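Side-chain contacts in nitrogenase molybdenum-iron protein alpha chain (Clostridium pasteurianum, PDB 4WES), which forms, with the beta chain, the molybdenum-iron component of nitrogenase, which reduces dinitrogen to ammonium at an iron-molybdenum-sulfur-carbon cofactor: residues T160-K163 and P168-A171; Y268-M273 and I279-C284; H349-M354 and G488-F493. All blocks are in the same frame, centred on the assembly; numbering follows the deposited sequence.

Contact 1 of 3, residues T160-K163 and P168-A171; sequences TASK and PVHA
Two first torsions bring S162 and V169 together. The OG of S162 stands anti to its own backbone N (chi1 178°), which carries the hydroxyl off the helix toward the start of the neighbouring strand. In V169, chi1 of -174° sets CG1 beside the carbonyl carbon and CG2 beside the backbone N, and CG2 is the branch that meets the helix. It lies 3.8 Å from CA of S162 and equally far from CB of S162, so one methyl rests against the root of the serine side chain. The carbon-to-carbon touch is small, and S162 and V169 are the pair whose CA atoms lie nearest across the contact, 5.4 Å apart.

On the P168 side of this methyl, OG of S162 comes 3.8 Å from CA of P168. The same OG hydrogen-bonds to the carbonyl O of I167, just before the strand. A water completes the polar side of the contact: it donates to OG of S162 at 3.2 Å and accepts from the backbone N of V169 at 3.1 Å. The serine oxygen is thus tied to the approach of the strand twice, once directly and once through solvent, and the edge-strand N-H finds a water acceptor.

The segments come from the second half of helix 154-165 and from P168 with the first residues of strand 169-172, with four residues between them, in the Rossmann-like parallel sheet. Strand 169-172 is outermost in that sheet within this chain and pairs with strand 138-143 through I139 and V141, while V169 also packs on A158 and A171 on I154 of the same helix.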
ATOM      1  N   THR A 160      -2.736 -45.031  24.409  1.00 13.30           N
ATOM      2  CA  THR A 160      -4.121 -45.457  24.136  1.00 13.26           C
ATOM      3  C   THR A 160      -4.557 -45.003  22.744  1.00 13.04           C
ATOM      4  O   THR A 160      -5.136 -45.775  21.957  1.00 14.02           O
ATOM      5  CB  THR A 160      -5.050 -44.919  25.221  1.00 14.61           C
ATOM      6  OG1 THR A 160      -4.655 -45.507  26.466  1.00 14.81           O
ATOM      7  CG2 THR A 160      -6.498 -45.231  24.906  1.00 15.23           C
ATOM      8  N   ALA A 161      -4.280 -43.745  22.418  1.00 12.36           N
ATOM      9  CA  ALA A 161      -4.669 -43.214  21.125  1.00 11.78           C
ATOM     10  C   ALA A 161      -3.948 -43.920  19.990  1.00 13.27           C
ATOM     11  O   ALA A 161      -4.558 -44.236  18.947  1.00 12.85           O
ATOM     12  CB  ALA A 161      -4.427 -41.723  21.051  1.00 12.74           C
ATOM     13  N   SER A 162      -2.647 -44.140  20.144  1.00 12.46           N
ATOM     14  CA  SER A 162      -1.878 -44.787  19.085  1.00 12.42           C
ATOM     15  C   SER A 162      -2.442 -46.156  18.730  1.00 13.60           C
ATOM     16  O   SER A 162      -2.562 -46.518  17.548  1.00 13.71           O
ATOM     17  CB  SER A 162      -0.417 -44.936  19.515  1.00 12.63           C
ATOM     18  OG  SER A 162       0.335 -45.608  18.510  1.00 13.64           O
ATOM     19  N   LYS A 163      -2.803 -46.910  19.761  1.00 13.46           N
ATOM     20  CA  LYS A 163      -3.382 -48.242  19.495  1.00 15.80           C
ATOM     21  C   LYS A 163      -4.692 -48.125  18.742  1.00 14.91           C
ATOM     22  O   LYS A 163      -4.989 -48.956  17.876  1.00 18.90           O
ATOM     23  CB  LYS A 163      -3.564 -48.970  20.813  1.00 16.57           C
ATOM     24  CG  LYS A 163      -4.034 -50.382  20.579  1.00 27.91           C
ATOM     25  CD  LYS A 163      -3.960 -51.310  21.784  1.00 35.74           C
ATOM     26  CE  LYS A 163      -4.605 -52.662  21.449  1.00 45.13           C
ATOM     27  NZ  LYS A 163      -4.562 -53.605  22.596  1.00 52.55           N
ATOM     28  N   PRO A 168       1.946 -43.911  15.005  1.00 11.55           N
ATOM     29  CA  PRO A 168       2.673 -43.602  16.237  1.00 11.63           C
ATOM     30  C   PRO A 168       2.212 -42.275  16.851  1.00 10.47           C
ATOM     31  O   PRO A 168       1.920 -41.320  16.104  1.00 11.07           O
ATOM     32  CB  PRO A 168       4.115 -43.502  15.771  1.00 12.55           C
ATOM     33  CG  PRO A 168       4.194 -44.341  14.500  1.00 13.68           C
ATOM     34  CD  PRO A 168       2.861 -44.053  13.874  1.00 12.95           C
ATOM     35  N   VAL A 169       2.159 -42.225  18.172  1.00 10.99           N
ATOM     36  CA  VAL A 169       1.894 -40.994  18.909  1.00 10.47           C
ATOM     37  C   VAL A 169       2.994 -40.892  19.942  1.00 10.85           C
ATOM     38  O   VAL A 169       3.152 -41.777  20.777  1.00 13.06           O
ATOM     39  CB  VAL A 169       0.500 -40.970  19.558  1.00 10.96           C
ATOM     40  CG1 VAL A 169       0.230 -39.628  20.179  1.00 11.53           C
ATOM     41  CG2 VAL A 169      -0.591 -41.285  18.533  1.00 11.57           C
ATOM     42  N   HIS A 170       3.751 -39.809  19.901  1.00  9.83           N
ATOM     43  CA  HIS A 170       4.922 -39.641  20.762  1.00 10.12           C
ATOM     44  C   HIS A 170       4.695 -38.524  21.755  1.00  9.62           C
ATOM     45  O   HIS A 170       4.468 -37.374  21.361  1.00 10.81           O
ATOM     46  CB  HIS A 170       6.157 -39.322  19.945  1.00 10.58           C
ATOM     47  CG  HIS A 170       6.452 -40.369  18.913  1.00 10.21           C
ATOM     48  ND1 HIS A 170       6.747 -41.662  19.263  1.00 11.64           N
ATOM     49  CD2 HIS A 170       6.505 -40.327  17.567  1.00 11.26           C
ATOM     50  CE1 HIS A 170       6.982 -42.362  18.172  1.00 11.05           C
ATOM     51  NE2 HIS A 170       6.824 -41.593  17.128  1.00 11.44           N
ATOM     52  N   ALA A 171       4.759 -38.872  23.033  1.00  9.59           N
ATOM     53  CA  ALA A 171       4.630 -37.887  24.119  1.00 10.52           C
ATOM     54  C   ALA A 171       5.989 -37.366  24.572  1.00 10.24           C
ATOM     55  O   ALA A 171       6.944 -38.119  24.712  1.00 11.28           O
ATOM     56  CB  ALA A 171       3.882 -38.504  25.296  1.00 11.15           C
TER
HETATM   57  O   HOH W   1       3.336 -44.890  19.247  1.00 16.09           O

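Contact 2 of 3, residues Y268-M273 and I279-C284; sequences YIAEMM and IPWIKC
The indole of W281 has the methyl of A270 over one face, its CB 3.7 Å from the centroid of the five-membered ring and only 8° off the ring normal, a clear CH-pi contact. This contact packs the helix of a beta-alpha-beta unit, strand 257-260, helix 263-277 and strand 281-283, against the second strand of that unit. W281 holds CG between its backbone N and carbonyl carbon (chi1 62°), a setting that turns the ring toward the helix, and CD1 of W281 also comes within 3.5 Å of the carbonyl O of A270.

One helical turn further on, the tip of the M273 side chain meets that of I279: CE of M273 lies 3.9 Å from CD1 of I279, the two side chains crossing obliquely. N258 of strand 257-260 touches M273, I279 and W281, which places the contact against the neighbouring strand. E271, its CB pointing away from the strand, forms a salt bridge through OE2 with R378. Strand 257-260 leads to C262, a ligand of the iron-molybdenum cofactor, about 10 Å from A270 between side chains.

Between the two apolar touches, a water bridges the backbones, donating to the O of A270 and to the O of I279, each at 2.8 Å.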
ATOM      1  N   TYR A 268      23.418 -36.118  22.117  1.00 10.18           N
ATOM      2  CA  TYR A 268      22.827 -37.266  22.810  1.00 10.40           C
ATOM      3  C   TYR A 268      22.593 -38.414  21.807  1.00 10.13           C
ATOM      4  O   TYR A 268      23.040 -39.556  22.016  1.00 10.81           O
ATOM      5  CB  TYR A 268      21.498 -36.905  23.483  1.00 10.25           C
ATOM      6  CG  TYR A 268      21.541 -35.583  24.235  1.00  9.96           C
ATOM      7  CD1 TYR A 268      21.969 -35.502  25.551  1.00 11.61           C
ATOM      8  CD2 TYR A 268      21.112 -34.413  23.615  1.00 10.38           C
ATOM      9  CE1 TYR A 268      22.028 -34.274  26.201  1.00 10.92           C
ATOM     10  CE2 TYR A 268      21.178 -33.205  24.258  1.00 10.16           C
ATOM     11  CZ  TYR A 268      21.613 -33.136  25.553  1.00 11.12           C
ATOM     12  OH  TYR A 268      21.648 -31.931  26.253  1.00 11.10           O
ATOM     13  N   ILE A 269      21.897 -38.100  20.723  1.00 10.09           N
ATOM     14  CA  ILE A 269      21.660 -39.053  19.620  1.00  9.63           C
ATOM     15  C   ILE A 269      22.950 -39.491  18.939  1.00  9.87           C
ATOM     16  O   ILE A 269      23.105 -40.677  18.614  1.00 10.50           O
ATOM     17  CB  ILE A 269      20.617 -38.496  18.643  1.00  9.48           C
ATOM     18  CG1 ILE A 269      19.213 -38.733  19.195  1.00 10.29           C
ATOM     19  CG2 ILE A 269      20.737 -39.114  17.263  1.00 10.10           C
ATOM     20  CD1 ILE A 269      18.135 -37.925  18.528  1.00 11.65           C
ATOM     21  N   ALA A 270      23.900 -38.575  18.735  1.00  9.73           N
ATOM     22  CA  ALA A 270      25.164 -38.977  18.133  1.00 10.96           C
ATOM     23  C   ALA A 270      25.837 -40.059  18.958  1.00 10.55           C
ATOM     24  O   ALA A 270      26.293 -41.088  18.437  1.00 11.25           O
ATOM     25  CB  ALA A 270      26.088 -37.793  17.948  1.00 10.99           C
ATOM     26  N   GLU A 271      25.910 -39.841  20.265  1.00 10.52           N
ATOM     27  CA  GLU A 271      26.491 -40.825  21.174  1.00 11.10           C
ATOM     28  C   GLU A 271      25.726 -42.142  21.140  1.00 11.52           C
ATOM     29  O   GLU A 271      26.329 -43.231  21.072  1.00 11.94           O
ATOM     30  CB  GLU A 271      26.486 -40.283  22.591  1.00 12.04           C
ATOM     31  CG  GLU A 271      27.412 -39.124  22.913  1.00 13.70           C
ATOM     32  CD  GLU A 271      27.227 -38.565  24.333  1.00 15.39           C
ATOM     33  OE1 GLU A 271      26.333 -39.045  25.081  1.00 16.74           O
ATOM     34  OE2 GLU A 271      27.976 -37.643  24.710  1.00 17.45           O
ATOM     35  N   MET A 272      24.412 -42.060  21.258  1.00 10.89           N
ATOM     36  CA  MET A 272      23.605 -43.278  21.346  1.00 11.72           C
ATOM     37  C   MET A 272      23.622 -44.078  20.058  1.00 11.66           C
ATOM     38  O   MET A 272      23.588 -45.306  20.097  1.00 11.87           O
ATOM     39  CB  MET A 272      22.177 -42.979  21.805  1.00 11.06           C
ATOM     40  CG  MET A 272      22.136 -42.510  23.243  1.00 13.20           C
ATOM     41  SD  MET A 272      20.493 -42.283  23.945  1.00 13.99           S
ATOM     42  CE  MET A 272      20.016 -40.734  23.193  1.00 13.69           C
ATOM     43  N   MET A 273      23.661 -43.409  18.906  1.00 11.13           N
ATOM     44  CA  MET A 273      23.756 -44.125  17.639  1.00 11.78           C
ATOM     45  C   MET A 273      25.096 -44.844  17.516  1.00 12.54           C
ATOM     46  O   MET A 273      25.177 -45.935  16.945  1.00 12.71           O
ATOM     47  CB  MET A 273      23.499 -43.207  16.457  1.00 10.87           C
ATOM     48  CG  MET A 273      22.063 -42.767  16.350  1.00 11.53           C
ATOM     49  SD  MET A 273      21.703 -41.792  14.877  1.00 11.67           S
ATOM     50  CE  MET A 273      21.689 -43.075  13.633  1.00 13.49           C
ATOM     51  N   ILE A 279      27.645 -46.597  14.497  1.00 12.17           N
ATOM     52  CA  ILE A 279      27.832 -45.514  13.544  1.00 11.69           C
ATOM     53  C   ILE A 279      28.665 -44.407  14.172  1.00 10.84           C
ATOM     54  O   ILE A 279      28.251 -43.820  15.181  1.00 11.96           O
ATOM     55  CB  ILE A 279      26.481 -44.985  13.061  1.00 11.34           C
ATOM     56  CG1 ILE A 279      25.637 -46.081  12.390  1.00 13.67           C
ATOM     57  CG2 ILE A 279      26.671 -43.789  12.133  1.00 12.59           C
ATOM     58  CD1 ILE A 279      24.169 -45.740  12.276  1.00 13.35           C
ATOM     59  N   PRO A 280      29.839 -44.102  13.587  1.00 11.79           N
ATOM     60  CA  PRO A 280      30.684 -43.030  14.124  1.00 12.93           C
ATOM     61  C   PRO A 280      30.116 -41.676  13.785  1.00 11.15           C
ATOM     62  O   PRO A 280      29.296 -41.527  12.878  1.00 11.85           O
ATOM     63  CB  PRO A 280      32.018 -43.263  13.420  1.00 14.64           C
ATOM     64  CG  PRO A 280      31.653 -43.917  12.135  1.00 17.35           C
ATOM     65  CD  PRO A 280      30.432 -44.738  12.399  1.00 13.36           C
ATOM     66  N   TRP A 281      30.569 -40.668  14.517  1.00 12.06           N
ATOM     67  CA  TRP A 281      30.214 -39.291  14.189  1.00 10.65           C
ATOM     68  C   TRP A 281      31.451 -38.423  14.162  1.00 11.20           C
ATOM     69  O   TRP A 281      32.435 -38.710  14.833  1.00 12.27           O
ATOM     70  CB  TRP A 281      29.174 -38.721  15.131  1.00 11.71           C
ATOM     71  CG  TRP A 281      29.495 -38.591  16.598  1.00 11.82           C
ATOM     72  CD1 TRP A 281      29.341 -39.554  17.559  1.00 12.28           C
ATOM     73  CD2 TRP A 281      29.983 -37.427  17.275  1.00 11.29           C
ATOM     74  NE1 TRP A 281      29.647 -39.041  18.796  1.00 13.62           N
ATOM     75  CE2 TRP A 281      30.049 -37.736  18.645  1.00 11.51           C
ATOM     76  CE3 TRP A 281      30.347 -36.141  16.854  1.00 12.23           C
ATOM     77  CZ2 TRP A 281      30.494 -36.822  19.597  1.00 13.81           C
ATOM     78  CZ3 TRP A 281      30.766 -35.243  17.794  1.00 14.05           C
ATOM     79  CH2 TRP A 281      30.808 -35.577  19.143  1.00 14.37           C
ATOM     80  N   ILE A 282      31.392 -37.360  13.354  1.00 11.23           N
ATOM     81  CA  ILE A 282      32.395 -36.319  13.389  1.00 11.43           C
ATOM     82  C   ILE A 282      31.693 -35.014  13.618  1.00 10.30           C
ATOM     83  O   ILE A 282      30.569 -34.784  13.168  1.00 11.40           O
ATOM     84  CB  ILE A 282      33.247 -36.213  12.099  1.00 12.68           C
ATOM     85  CG1 ILE A 282      32.389 -36.019  10.842  1.00 13.29           C
ATOM     86  CG2 ILE A 282      34.159 -37.396  11.954  1.00 14.18           C
ATOM     87  CD1 ILE A 282      33.209 -35.566   9.652  1.00 15.35           C
ATOM     88  N   LYS A 283      32.355 -34.117  14.359  1.00 10.97           N
ATOM     89  CA  LYS A 283      31.890 -32.735  14.360  1.00 11.07           C
ATOM     90  C   LYS A 283      32.076 -32.149  12.989  1.00 11.41           C
ATOM     91  O   LYS A 283      33.098 -32.339  12.367  1.00 16.10           O
ATOM     92  CB  LYS A 283      32.670 -31.932  15.407  1.00 11.94           C
ATOM     93  CG  LYS A 283      32.146 -30.503  15.625  1.00 11.50           C
ATOM     94  CD  LYS A 283      30.795 -30.511  16.332  1.00 11.23           C
ATOM     95  CE  LYS A 283      30.136 -29.137  16.397  1.00 11.60           C
ATOM     96  NZ  LYS A 283      29.893 -28.516  15.067  1.00 10.98           N
ATOM     97  N   CYS A 284      31.055 -31.481  12.485  1.00 10.11           N
ATOM     98  CA  CYS A 284      31.139 -30.778  11.202  1.00 10.51           C
ATOM     99  C   CYS A 284      30.822 -29.293  11.412  1.00  9.74           C
ATOM    100  O   CYS A 284      30.250 -28.895  12.428  1.00 10.69           O
ATOM    101  CB  CYS A 284      30.157 -31.339  10.169  1.00 10.62           C
ATOM    102  SG  CYS A 284      28.396 -31.142  10.558  1.00 11.23           S
TER
HETATM  103  O   HOH W   2      26.959 -41.436  15.728  1.00 12.46           O

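Contact 3 of 3, residues H349-M354 and G488-F493; sequences HTYMNM and GPYAGF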
ATOM      1  N   HIS A 349      29.907 -20.099  18.011  1.00  9.25           N
ATOM      2  CA  HIS A 349      31.143 -20.739  17.621  1.00  9.05           C
ATOM      3  C   HIS A 349      31.210 -20.960  16.107  1.00  8.76           C
ATOM      4  O   HIS A 349      32.200 -20.622  15.439  1.00  9.76           O
ATOM      5  CB  HIS A 349      31.286 -22.068  18.356  1.00  9.75           C
ATOM      6  CG  HIS A 349      32.568 -22.763  18.080  1.00 10.01           C
ATOM      7  ND1 HIS A 349      32.769 -24.098  18.364  1.00 11.50           N
ATOM      8  CD2 HIS A 349      33.727 -22.304  17.537  1.00 11.08           C
ATOM      9  CE1 HIS A 349      34.005 -24.410  18.019  1.00 12.65           C
ATOM     10  NE2 HIS A 349      34.605 -23.346  17.523  1.00 12.00           N
ATOM     11  N   THR A 350      30.139 -21.525  15.547  1.00  8.73           N
ATOM     12  CA  THR A 350      30.230 -21.948  14.146  1.00  8.63           C
ATOM     13  C   THR A 350      30.384 -20.779  13.161  1.00  9.41           C
ATOM     14  O   THR A 350      30.926 -20.980  12.087  1.00  9.76           O
ATOM     15  CB  THR A 350      29.091 -22.892  13.790  1.00  9.73           C
ATOM     16  OG1 THR A 350      27.870 -22.234  14.066  1.00 10.23           O
ATOM     17  CG2 THR A 350      29.222 -24.192  14.532  1.00 10.38           C
ATOM     18  N   TYR A 351      29.899 -19.575  13.521  1.00  8.76           N
ATOM     19  CA  TYR A 351      30.072 -18.399  12.671  1.00  8.97           C
ATOM     20  C   TYR A 351      31.462 -17.736  12.753  1.00  9.22           C
ATOM     21  O   TYR A 351      31.768 -16.839  11.972  1.00 10.24           O
ATOM     22  CB  TYR A 351      28.931 -17.370  12.923  1.00  9.48           C
ATOM     23  CG  TYR A 351      27.708 -17.742  12.116  1.00  8.77           C
ATOM     24  CD1 TYR A 351      27.461 -17.110  10.915  1.00  9.56           C
ATOM     25  CD2 TYR A 351      26.833 -18.735  12.531  1.00  9.73           C
ATOM     26  CE1 TYR A 351      26.411 -17.501  10.119  1.00  9.57           C
ATOM     27  CE2 TYR A 351      25.752 -19.140  11.742  1.00  9.32           C
ATOM     28  CZ  TYR A 351      25.534 -18.520  10.532  1.00  9.72           C
ATOM     29  OH  TYR A 351      24.537 -18.902   9.683  1.00 10.12           O
ATOM     30  N   MET A 352      32.293 -18.166  13.697  1.00  9.27           N
ATOM     31  CA  MET A 352      33.562 -17.465  13.918  1.00  9.87           C
ATOM     32  C   MET A 352      34.497 -17.529  12.725  1.00  9.46           C
ATOM     33  O   MET A 352      35.172 -16.530  12.416  1.00 10.19           O
ATOM     34  CB  MET A 352      34.264 -18.038  15.146  1.00  9.87           C
ATOM     35  CG  MET A 352      33.653 -17.520  16.434  1.00  9.79           C
ATOM     36  SD  MET A 352      34.443 -18.219  17.887  1.00 11.41           S
ATOM     37  CE  MET A 352      33.709 -17.189  19.154  1.00 11.10           C
ATOM     38  N   ASN A 353      34.619 -18.687  12.064  1.00 10.07           N
ATOM     39  CA  ASN A 353      35.611 -18.775  11.003  1.00  9.57           C
ATOM     40  C   ASN A 353      35.270 -17.891   9.803  1.00  9.61           C
ATOM     41  O   ASN A 353      36.167 -17.375   9.144  1.00 10.33           O
ATOM     42  CB  ASN A 353      35.871 -20.226  10.575  1.00 10.35           C
ATOM     43  CG  ASN A 353      34.792 -20.809   9.655  1.00 10.79           C
ATOM     44  OD1 ASN A 353      34.842 -20.650   8.441  1.00 10.50           O
ATOM     45  ND2 ASN A 353      33.817 -21.479  10.222  1.00 12.92           N
ATOM     46  N   MET A 354      33.969 -17.680   9.573  1.00  9.49           N
ATOM     47  CA  MET A 354      33.530 -16.821   8.489  1.00  9.63           C
ATOM     48  C   MET A 354      33.919 -15.378   8.805  1.00  9.27           C
ATOM     49  O   MET A 354      34.513 -14.672   7.972  1.00 10.13           O
ATOM     50  CB  MET A 354      32.029 -16.984   8.284  1.00 10.23           C
ATOM     51  CG  MET A 354      31.516 -16.136   7.140  1.00 11.06           C
ATOM     52  SD  MET A 354      30.068 -16.775   6.329  1.00 11.45           S
ATOM     53  CE  MET A 354      28.929 -17.019   7.699  1.00 13.22           C
ATOM     54  N   GLY A 488      18.655 -16.117   4.033  1.00  7.91           N
ATOM     55  CA  GLY A 488      19.280 -17.422   4.031  1.00  8.26           C
ATOM     56  C   GLY A 488      19.176 -18.110   2.687  1.00  8.11           C
ATOM     57  O   GLY A 488      18.382 -17.702   1.843  1.00  9.66           O
ATOM     58  N   PRO A 489      19.958 -19.147   2.480  1.00  7.84           N
ATOM     59  CA  PRO A 489      20.817 -19.797   3.476  1.00  8.25           C
ATOM     60  C   PRO A 489      22.007 -18.934   3.860  1.00  8.01           C
ATOM     61  O   PRO A 489      22.506 -18.169   3.029  1.00  8.41           O
ATOM     62  CB  PRO A 489      21.292 -21.059   2.735  1.00  9.07           C
ATOM     63  CG  PRO A 489      21.217 -20.699   1.288  1.00  9.53           C
ATOM     64  CD  PRO A 489      19.990 -19.862   1.190  1.00  8.74           C
ATOM     65  N   TYR A 490      22.474 -19.107   5.097  1.00  8.00           N
ATOM     66  CA  TYR A 490      23.766 -18.559   5.506  1.00  8.55           C
ATOM     67  C   TYR A 490      24.822 -19.662   5.642  1.00  9.06           C
ATOM     68  O   TYR A 490      25.995 -19.335   5.685  1.00  9.20           O
ATOM     69  CB  TYR A 490      23.659 -17.768   6.806  1.00  8.99           C
ATOM     70  CG  TYR A 490      23.043 -16.390   6.653  1.00  8.94           C
ATOM     71  CD1 TYR A 490      22.675 -15.820   5.411  1.00 10.08           C
ATOM     72  CD2 TYR A 490      22.860 -15.583   7.792  1.00 10.77           C
ATOM     73  CE1 TYR A 490      22.155 -14.551   5.322  1.00 10.30           C
ATOM     74  CE2 TYR A 490      22.351 -14.276   7.683  1.00 10.08           C
ATOM     75  CZ  TYR A 490      22.018 -13.785   6.419  1.00 10.92           C
ATOM     76  OH  TYR A 490      21.507 -12.497   6.251  1.00 12.85           O
ATOM     77  N   ALA A 491      24.407 -20.942   5.635  1.00  9.05           N
ATOM     78  CA  ALA A 491      25.360 -22.057   5.577  1.00  9.02           C
ATOM     79  C   ALA A 491      25.761 -22.359   4.142  1.00  9.01           C
ATOM     80  O   ALA A 491      25.083 -21.978   3.193  1.00  9.82           O
ATOM     81  CB  ALA A 491      24.718 -23.296   6.222  1.00 10.45           C
ATOM     82  N   GLY A 492      26.832 -23.128   4.021  1.00  9.86           N
ATOM     83  CA  GLY A 492      27.314 -23.562   2.716  1.00 10.51           C
ATOM     84  C   GLY A 492      27.980 -22.444   1.926  1.00 10.19           C
ATOM     85  O   GLY A 492      28.110 -21.301   2.395  1.00 10.18           O
ATOM     86  N   PHE A 493      28.403 -22.780   0.712  1.00 10.60           N
ATOM     87  CA  PHE A 493      29.137 -21.832  -0.090  1.00 10.86           C
ATOM     88  C   PHE A 493      28.271 -20.653  -0.504  1.00 10.88           C
ATOM     89  O   PHE A 493      28.708 -19.506  -0.428  1.00 12.08           O
ATOM     90  CB  PHE A 493      29.703 -22.525  -1.326  1.00 11.41           C
ATOM     91  CG  PHE A 493      30.857 -23.441  -1.032  1.00 11.24           C
ATOM     92  CD1 PHE A 493      32.095 -22.949  -0.678  1.00 12.61           C
ATOM     93  CD2 PHE A 493      30.723 -24.811  -1.147  1.00 12.07           C
ATOM     94  CE1 PHE A 493      33.160 -23.801  -0.438  1.00 14.98           C
ATOM     95  CE2 PHE A 493      31.782 -25.658  -0.922  1.00 12.57           C
ATOM     96  CZ  PHE A 493      33.001 -25.156  -0.551  1.00 13.47           C
TER
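Y351 reaches Y490 with its phenol end, across a buried junction in the nitrogenase component 1 fold between the short helices that follow the cofactor-lining loop and the approach to helix 492-507. From CB of Y351 the side chain leaves its backbone with chi1 at -83°, and the ring then points toward Y490, the side chain also touching I287. Its far end does the touching: CZ of Y351 stands 4.2 Å from CB of Y490, and beyond it OH of Y351 comes to 3.2 Å from the same CB. That methylene sits at the edge of the Y351 ring, near its plane, while the Y351 oxygen lies at the edge of the Y490 ring, 4.2 Å from CD2 of Y490. The two side chains cross at about a right angle, and the meeting is of the Y351 oxygen with the Y490 methylene.

The hydroxyl of Y351 is not left to this carbon contact, since it is hydrogen-bonded to OH of Y484. Y484 also meets the ring of Y490, their planes about 30° apart, and thus links the two tyrosines; F499 meets the Y490 ring edge-to-face. The side chain of Y351 lies about 8 Å from the iron-molybdenum cofactor, and about 9 Å from that of its ligand H482, which places this packing close to the cofactor pocket.

At the backbone, OD1 of D221 accepts from the N of Y490 and from the N of A491. M354, which also packs on V496 and F499, adds a looser touch, its CE 4.2 Å from the carbonyl O of Y490.

How the contacts relate
The three contacts follow one another along the chain, each closing before the next opens. Contacts 1 and 2 both pack a helix on the strand that follows it, on the strands outermost in two different parallel sheets of the chain, with centres about 28 Å apart. Contact 3 instead joins segments with 133 residues between them. Contacts 2 and 3 have centres about 21 Å apart and nearest atoms about 4 Å apart; both are buried, contact 3 the nearer to the cofactor. Contact 1 lies at the surface, about 39 Å from contact 3 between centres. Two contacts are thus local helix-on-strand packing, while contact 3 brings distant parts of the chain together near the cofactor.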